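Local structure of beta-n-acetylhexosaminidase (Streptococcus pneumoniae, 4AZI) at residues A[203-211]-A[230-241]. The protein hydrolyses terminal beta-linked N-acetylhexosamine residues from glycans, acting as a family 20 catalytic module of the pneumococcal exo-beta-D-N-acetylglucosaminidase StrH. The protein carries 2 engineered substitutions. Residues are numbered along the deposited sequence; the frame is centred on the assembly and turned at random.
Sequences YGKFAEYAN and GFYYEDKDDVQF. With BCN (bicine), chain J.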
ATOM      1  N   TYR A 203      21.172   8.274  11.586  1.00 12.15           N
ATOM      2  CA  TYR A 203      20.492   7.005  11.239  1.00 11.79           C
ATOM      3  C   TYR A 203      19.846   6.348  12.468  1.00 11.89           C
ATOM      4  O   TYR A 203      18.757   5.781  12.374  1.00 11.68           O
ATOM      5  CB  TYR A 203      21.459   6.039  10.539  1.00 11.44           C
ATOM      6  CG  TYR A 203      20.861   4.720  10.062  1.00 11.17           C
ATOM      7  CD1 TYR A 203      19.847   4.690   9.099  1.00 10.71           C
ATOM      8  CD2 TYR A 203      21.351   3.497  10.532  1.00 10.85           C
ATOM      9  CE1 TYR A 203      19.323   3.486   8.647  1.00 10.39           C
ATOM     10  CE2 TYR A 203      20.823   2.280  10.078  1.00 10.74           C
ATOM     11  CZ  TYR A 203      19.806   2.289   9.133  1.00 10.65           C
ATOM     12  OH  TYR A 203      19.268   1.103   8.671  1.00 10.41           O
ATOM     13  N   GLY A 204      20.534   6.425  13.609  1.00 11.80           N
ATOM     14  CA  GLY A 204      19.978   6.000  14.894  1.00 12.08           C
ATOM     15  C   GLY A 204      18.693   6.737  15.245  1.00 12.14           C
ATOM     16  O   GLY A 204      17.764   6.159  15.824  1.00 12.04           O
ATOM     17  N   LYS A 205      18.633   8.009  14.877  1.00 12.20           N
ATOM     18  CA  LYS A 205      17.433   8.796  15.102  1.00 12.32           C
ATOM     19  C   LYS A 205      16.324   8.414  14.118  1.00 11.87           C
ATOM     20  O   LYS A 205      15.146   8.466  14.475  1.00 11.50           O
ATOM     21  CB  LYS A 205      17.740  10.300  15.106  1.00 12.96           C
ATOM     22  CG  LYS A 205      18.553  10.705  16.338  1.00 13.56           C
ATOM     23  CD  LYS A 205      19.072  12.137  16.271  1.00 14.39           C
ATOM     24  N   PHE A 206      16.699   8.007  12.908  1.00 11.34           N
ATOM     25  CA  PHE A 206      15.733   7.405  11.978  1.00 11.16           C
ATOM     26  C   PHE A 206      15.099   6.126  12.540  1.00 11.29           C
ATOM     27  O   PHE A 206      13.886   5.926  12.429  1.00 11.14           O
ATOM     28  CB  PHE A 206      16.349   7.115  10.602  1.00 10.88           C
ATOM     29  CG  PHE A 206      15.447   6.307   9.709  1.00 10.37           C
ATOM     30  CD1 PHE A 206      14.420   6.921   9.003  1.00 10.27           C
ATOM     31  CD2 PHE A 206      15.585   4.927   9.626  1.00 10.24           C
ATOM     32  CE1 PHE A 206      13.563   6.176   8.211  1.00 10.33           C
ATOM     33  CE2 PHE A 206      14.737   4.174   8.835  1.00 10.14           C
ATOM     34  CZ  PHE A 206      13.726   4.800   8.121  1.00 10.23           C
ATOM     35  N   ALA A 207      15.926   5.263  13.138  1.00 11.66           N
ATOM     36  CA  ALA A 207      15.452   4.003  13.699  1.00 12.02           C
ATOM     37  C   ALA A 207      14.513   4.255  14.883  1.00 12.32           C
ATOM     38  O   ALA A 207      13.494   3.590  15.023  1.00 12.04           O
ATOM     39  CB  ALA A 207      16.623   3.127  14.112  1.00 12.09           C
ATOM     40  N   GLU A 208      14.856   5.243  15.704  1.00 12.95           N
ATOM     41  CA  GLU A 208      14.044   5.641  16.847  1.00 13.76           C
ATOM     42  C   GLU A 208      12.636   6.031  16.386  1.00 13.21           C
ATOM     43  O   GLU A 208      11.647   5.629  17.002  1.00 12.95           O
ATOM     44  CB  GLU A 208      14.734   6.790  17.593  1.00 15.36           C
ATOM     45  CG  GLU A 208      13.957   7.362  18.760  1.00 17.49           C
ATOM     46  CD  GLU A 208      14.413   8.758  19.138  1.00 19.36           C
ATOM     47  OE1 GLU A 208      15.606   9.086  18.946  1.00 21.44           O
ATOM     48  OE2 GLU A 208      13.571   9.536  19.629  1.00 20.96           O
ATOM     49  N   TYR A 209      12.565   6.777  15.285  1.00 12.74           N
ATOM     50  CA  TYR A 209      11.298   7.204  14.669  1.00 12.51           C
ATOM     51  C   TYR A 209      10.529   6.057  13.987  1.00 12.54           C
ATOM     52  O   TYR A 209       9.290   5.966  14.092  1.00 12.22           O
ATOM     53  CB  TYR A 209      11.574   8.318  13.658  1.00 12.34           C
ATOM     54  CG  TYR A 209      10.336   8.870  12.998  1.00 12.49           C
ATOM     55  CD1 TYR A 209       9.495   9.754  13.676  1.00 12.28           C
ATOM     56  CD2 TYR A 209      10.016   8.527  11.682  1.00 12.40           C
ATOM     57  CE1 TYR A 209       8.364  10.268  13.061  1.00 12.47           C
ATOM     58  CE2 TYR A 209       8.881   9.027  11.066  1.00 12.19           C
ATOM     59  CZ  TYR A 209       8.058   9.895  11.761  1.00 12.30           C
ATOM     60  OH  TYR A 209       6.932  10.395  11.147  1.00 12.39           O
ATOM     61  N   ALA A 210      11.267   5.196  13.282  1.00 12.22           N
ATOM     62  CA  ALA A 210      10.687   4.027  12.624  1.00 12.27           C
ATOM     63  C   ALA A 210      10.101   3.057  13.649  1.00 12.11           C
ATOM     64  O   ALA A 210       8.987   2.554  13.474  1.00 11.98           O
ATOM     65  CB  ALA A 210      11.717   3.335  11.744  1.00 12.13           C
ATOM     66  N   ASN A 211      10.845   2.829  14.730  1.00 11.94           N
ATOM     67  CA  ASN A 211      10.412   1.939  15.789  1.00 11.60           C
ATOM     68  C   ASN A 211       9.182   2.499  16.525  1.00 11.36           C
ATOM     69  O   ASN A 211       8.246   1.754  16.859  1.00 10.76           O
ATOM     70  CB  ASN A 211      11.576   1.663  16.759  1.00 11.88           C
ATOM     71  CG  ASN A 211      12.696   0.836  16.131  1.00 12.03           C
ATOM     72  OD1 ASN A 211      12.508   0.189  15.097  1.00 11.74           O
ATOM     73  ND2 ASN A 211      13.880   0.848  16.768  1.00 12.00           N
ATOM     74  N   GLY A 230      15.038   1.678   4.625  1.00 11.47           N
ATOM     75  CA  GLY A 230      15.697   2.214   5.802  1.00 11.53           C
ATOM     76  C   GLY A 230      16.147   1.170   6.793  1.00 11.76           C
ATOM     77  O   GLY A 230      16.781   1.503   7.783  1.00 12.00           O
ATOM     78  N   PHE A 231      15.813  -0.094   6.543  1.00 11.84           N
ATOM     79  CA  PHE A 231      16.047  -1.157   7.522  1.00 11.96           C
ATOM     80  C   PHE A 231      17.391  -1.855   7.336  1.00 12.03           C
ATOM     81  O   PHE A 231      17.660  -2.443   6.284  1.00 12.16           O
ATOM     82  CB  PHE A 231      14.896  -2.174   7.502  1.00 11.91           C
ATOM     83  CG  PHE A 231      13.613  -1.657   8.103  1.00 12.12           C
ATOM     84  CD1 PHE A 231      12.800  -0.770   7.397  1.00 12.32           C
ATOM     85  CD2 PHE A 231      13.219  -2.052   9.378  1.00 12.02           C
ATOM     86  CE1 PHE A 231      11.622  -0.288   7.955  1.00 12.61           C
ATOM     87  CE2 PHE A 231      12.039  -1.583   9.939  1.00 12.56           C
ATOM     88  CZ  PHE A 231      11.235  -0.696   9.227  1.00 12.51           C
ATOM     89  N   TYR A 232      18.216  -1.796   8.375  1.00 12.19           N
ATOM     90  CA  TYR A 232      19.549  -2.393   8.370  1.00 12.51           C
ATOM     91  C   TYR A 232      20.324  -2.052   7.113  1.00 12.64           C
ATOM     92  O   TYR A 232      20.776  -2.932   6.387  1.00 12.36           O
ATOM     93  CB  TYR A 232      19.453  -3.906   8.598  1.00 12.62           C
ATOM     94  CG  TYR A 232      18.956  -4.208   9.989  1.00 12.85           C
ATOM     95  CD1 TYR A 232      19.849  -4.332  11.047  1.00 12.80           C
ATOM     96  CD2 TYR A 232      17.594  -4.328  10.254  1.00 12.56           C
ATOM     97  CE1 TYR A 232      19.401  -4.576  12.327  1.00 13.11           C
ATOM     98  CE2 TYR A 232      17.138  -4.582  11.532  1.00 12.73           C
ATOM     99  CZ  TYR A 232      18.051  -4.707  12.563  1.00 12.81           C
ATOM    100  OH  TYR A 232      17.623  -4.950  13.836  1.00 12.95           O
ATOM    101  N   TYR A 233      20.455  -0.755   6.852  1.00 13.20           N
ATOM    102  CA  TYR A 233      21.118  -0.279   5.636  1.00 13.66           C
ATOM    103  C   TYR A 233      22.506  -0.895   5.547  1.00 14.38           C
ATOM    104  O   TYR A 233      23.202  -1.019   6.561  1.00 14.21           O
ATOM    105  CB  TYR A 233      21.196   1.251   5.634  1.00 13.43           C
ATOM    106  CG  TYR A 233      21.795   1.848   4.378  1.00 13.18           C
ATOM    107  CD1 TYR A 233      21.072   1.889   3.180  1.00 12.70           C
ATOM    108  CD2 TYR A 233      23.077   2.391   4.391  1.00 13.12           C
ATOM    109  CE1 TYR A 233      21.620   2.455   2.030  1.00 12.97           C
ATOM    110  CE2 TYR A 233      23.636   2.952   3.252  1.00 12.82           C
ATOM    111  CZ  TYR A 233      22.908   2.980   2.076  1.00 12.58           C
ATOM    112  OH  TYR A 233      23.472   3.535   0.954  1.00 12.17           O
ATOM    113  N   GLU A 234      22.863  -1.324   4.338  1.00 15.36           N
ATOM    114  CA  GLU A 234      24.168  -1.936   4.022  1.00 16.57           C
ATOM    115  C   GLU A 234      24.535  -3.169   4.877  1.00 16.60           C
ATOM    116  O   GLU A 234      25.713  -3.404   5.172  1.00 16.87           O
ATOM    117  CB  GLU A 234      25.287  -0.873   4.007  1.00 17.70           C
ATOM    118  CG  GLU A 234      26.250  -1.032   2.827  1.00 19.12           C
ATOM    119  CD  GLU A 234      27.253   0.104   2.690  1.00 20.32           C
ATOM    120  OE1 GLU A 234      26.968   1.241   3.130  1.00 21.29           O
ATOM    121  OE2 GLU A 234      28.338  -0.137   2.129  1.00 21.90           O
ATOM    122  N   ASP A 235      23.513  -3.950   5.244  1.00 16.34           N
ATOM    123  CA  ASP A 235      23.645  -5.182   6.043  1.00 16.40           C
ATOM    124  C   ASP A 235      24.393  -4.986   7.373  1.00 16.49           C
ATOM    125  O   ASP A 235      25.090  -5.885   7.820  1.00 15.96           O
ATOM    126  CB  ASP A 235      24.319  -6.323   5.241  1.00 16.24           C
ATOM    127  CG  ASP A 235      23.607  -6.659   3.941  1.00 16.51           C
ATOM    128  OD1 ASP A 235      22.389  -6.376   3.804  1.00 15.94           O
ATOM    129  OD2 ASP A 235      24.283  -7.236   3.052  1.00 16.27           O
ATOM    130  N   LYS A 236      24.250  -3.810   7.985  1.00 17.31           N
ATOM    131  CA  LYS A 236      24.913  -3.486   9.255  1.00 18.21           C
ATOM    132  C   LYS A 236      23.875  -3.478  10.369  1.00 18.64           C
ATOM    133  O   LYS A 236      22.715  -3.158  10.130  1.00 18.10           O
ATOM    134  CB  LYS A 236      25.599  -2.113   9.181  1.00 19.26           C
ATOM    135  CG  LYS A 236      26.644  -1.952   8.077  1.00 21.10           C
ATOM    136  CD  LYS A 236      27.993  -2.566   8.445  1.00 22.60           C
ATOM    137  CE  LYS A 236      29.082  -2.177   7.444  1.00 23.84           C
ATOM    138  NZ  LYS A 236      30.420  -2.794   7.731  1.00 24.54           N
ATOM    139  N   ASP A 237      24.275  -3.825  11.586  1.00 19.20           N
ATOM    140  CA  ASP A 237      23.297  -3.920  12.665  1.00 20.25           C
ATOM    141  C   ASP A 237      23.711  -3.234  13.972  1.00 20.73           C
ATOM    142  O   ASP A 237      23.315  -3.665  15.058  1.00 21.15           O
ATOM    143  CB  ASP A 237      22.906  -5.385  12.908  1.00 20.70           C
ATOM    144  CG  ASP A 237      24.036  -6.200  13.520  1.00 22.07           C
ATOM    145  OD1 ASP A 237      25.188  -5.719  13.532  1.00 22.08           O
ATOM    146  OD2 ASP A 237      23.767  -7.317  14.005  1.00 23.80           O
ATOM    147  N   ASP A 238      24.494  -2.161  13.872  1.00 21.23           N
ATOM    148  CA  ASP A 238      24.841  -1.387  15.064  1.00 21.37           C
ATOM    149  C   ASP A 238      23.685  -0.467  15.463  1.00 21.13           C
ATOM    150  O   ASP A 238      23.694   0.117  16.547  1.00 21.68           O
ATOM    151  CB  ASP A 238      26.157  -0.618  14.883  1.00 22.16           C
ATOM    152  CG  ASP A 238      26.168   0.256  13.637  1.00 22.88           C
ATOM    153  OD1 ASP A 238      25.625   1.377  13.688  0.50 22.94           O
ATOM    154  OD2 ASP A 238      26.726  -0.182  12.606  0.50 22.96           O
ATOM    155  N   VAL A 239      22.703  -0.346  14.568  1.00 19.94           N
ATOM    156  CA  VAL A 239      21.437   0.337  14.838  1.00 18.87           C
ATOM    157  C   VAL A 239      20.322  -0.697  14.645  1.00 17.96           C
ATOM    158  O   VAL A 239      20.246  -1.354  13.612  1.00 17.45           O
ATOM    159  CB  VAL A 239      21.247   1.567  13.919  1.00 18.82           C
ATOM    160  CG1 VAL A 239      19.831   2.116  14.005  1.00 18.63           C
ATOM    161  CG2 VAL A 239      22.252   2.653  14.279  1.00 19.15           C
ATOM    162  N   GLN A 240      19.479  -0.863  15.655  1.00 17.22           N
ATOM    163  CA  GLN A 240      18.550  -1.986  15.680  1.00 17.23           C
ATOM    164  C   GLN A 240      17.127  -1.557  15.338  1.00 15.89           C
ATOM    165  O   GLN A 240      16.706  -0.466  15.700  1.00 15.83           O
ATOM    166  CB  GLN A 240      18.598  -2.691  17.038  1.00 17.78           C
ATOM    167  CG  GLN A 240      18.550  -4.209  16.943  1.00 19.87           C
ATOM    168  CD  GLN A 240      19.773  -4.822  16.261  1.00 21.14           C
ATOM    169  OE1 GLN A 240      19.686  -5.892  15.648  1.00 22.27           O
ATOM    170  NE2 GLN A 240      20.923  -4.152  16.372  1.00 22.10           N
ATOM    171  N   PHE A 241      16.396  -2.416  14.633  1.00 15.25           N
ATOM    172  CA  PHE A 241      15.017  -2.096  14.235  1.00 14.17           C
ATOM    173  C   PHE A 241      14.020  -3.090  14.827  1.00 14.29           C
ATOM    174  O   PHE A 241      14.387  -4.228  15.142  1.00 14.57           O
ATOM    175  CB  PHE A 241      14.882  -2.037  12.708  1.00 13.63           C
ATOM    176  CG  PHE A 241      15.563  -0.849  12.076  1.00 13.30           C
ATOM    177  CD1 PHE A 241      16.938  -0.857  11.838  1.00 13.11           C
ATOM    178  CD2 PHE A 241      14.829   0.280  11.707  1.00 12.99           C
ATOM    179  CE1 PHE A 241      17.567   0.241  11.256  1.00 12.92           C
ATOM    180  CE2 PHE A 241      15.452   1.377  11.113  1.00 12.84           C
ATOM    181  CZ  PHE A 241      16.825   1.360  10.892  1.00 12.74           C
TER
HETATM  182  N1  BCN J2045       7.164   3.535  22.306  1.00 38.30           N
HETATM  183  C1  BCN J2045       5.678   3.617  22.277  1.00 37.84           C
HETATM  184  C2  BCN J2045       5.129   4.521  21.159  1.00 38.01           C
HETATM  185  O21 BCN J2045       5.573   5.690  21.085  1.00 39.45           O
HETATM  186  O22 BCN J2045       4.258   4.023  20.415  1.00 36.00           O
HETATM  187  C3  BCN J2045       7.840   3.639  20.989  1.00 35.70           C
HETATM  188  C4  BCN J2045       9.370   3.582  21.101  1.00 35.58           C
HETATM  189  O4  BCN J2045       9.865   2.549  20.239  1.00 33.57           O
HETATM  190  C5  BCN J2045       7.629   2.439  23.204  1.00 38.09           C
HETATM  191  C6  BCN J2045       7.443   1.020  22.624  1.00 37.53           C
HETATM  192  O6  BCN J2045       6.321   0.387  23.247  1.00 38.46           O
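Y203 reaches from the first turn of helix 203-219 into the loop at 230-241 and ties two points of its backbone together through one hydroxyl. Its OH donates to G230 O at 2.7 Å, lying well above that carbonyl's plane, and accepts from Y233 N at 2.9 Å along an almost straight N-H line (175°). Both bonds use a buried phenol, and together they bridge the ends of the turn 230-233, in which Y232 has a positive phi. With CG anti to the backbone N (chi1 -177°), the ring is carried off the helix toward the loop, where V239 CB lies against its CD2/CE2 side. The F241 ring meets it obliquely, planes at 56°, with F241 CZ 3.6 Å from Y203 CZ.

The F241 ring is sandwiched between the helix and the start of its own loop. A207 CB sits over one face, 3.9 Å from the centroid in a CH-pi contact, while F231 CA lies over the centre of the opposite face. F206 comes to the rim of the same ring, its CE2 3.7 Å from F241 CE2. In the parallel eight-stranded (beta/alpha)8 barrel of this glycoside hydrolase, helix 203-219 leads into strand 223-227, and the loop leaving that strand's C-terminal end folds back on the start of the same helix, with the side chain of Y233 about 9 Å from the bound inhibitor. W194 meets the F206 ring edge-to-face and also packs on Y233.

V239 fits alongside the helix: CG1 presses on A207 CB at a tight 3.4 Å, and both methyls approach G204 CA. One turn beyond A207, the N211 amide lies along the chain at 240-241. Its ND2 donates to Q240 O at 3.3 Å, nearly within the amide's own plane, while OD1 accepts from D242 N; N211 also belongs to the bicine-binding pocket.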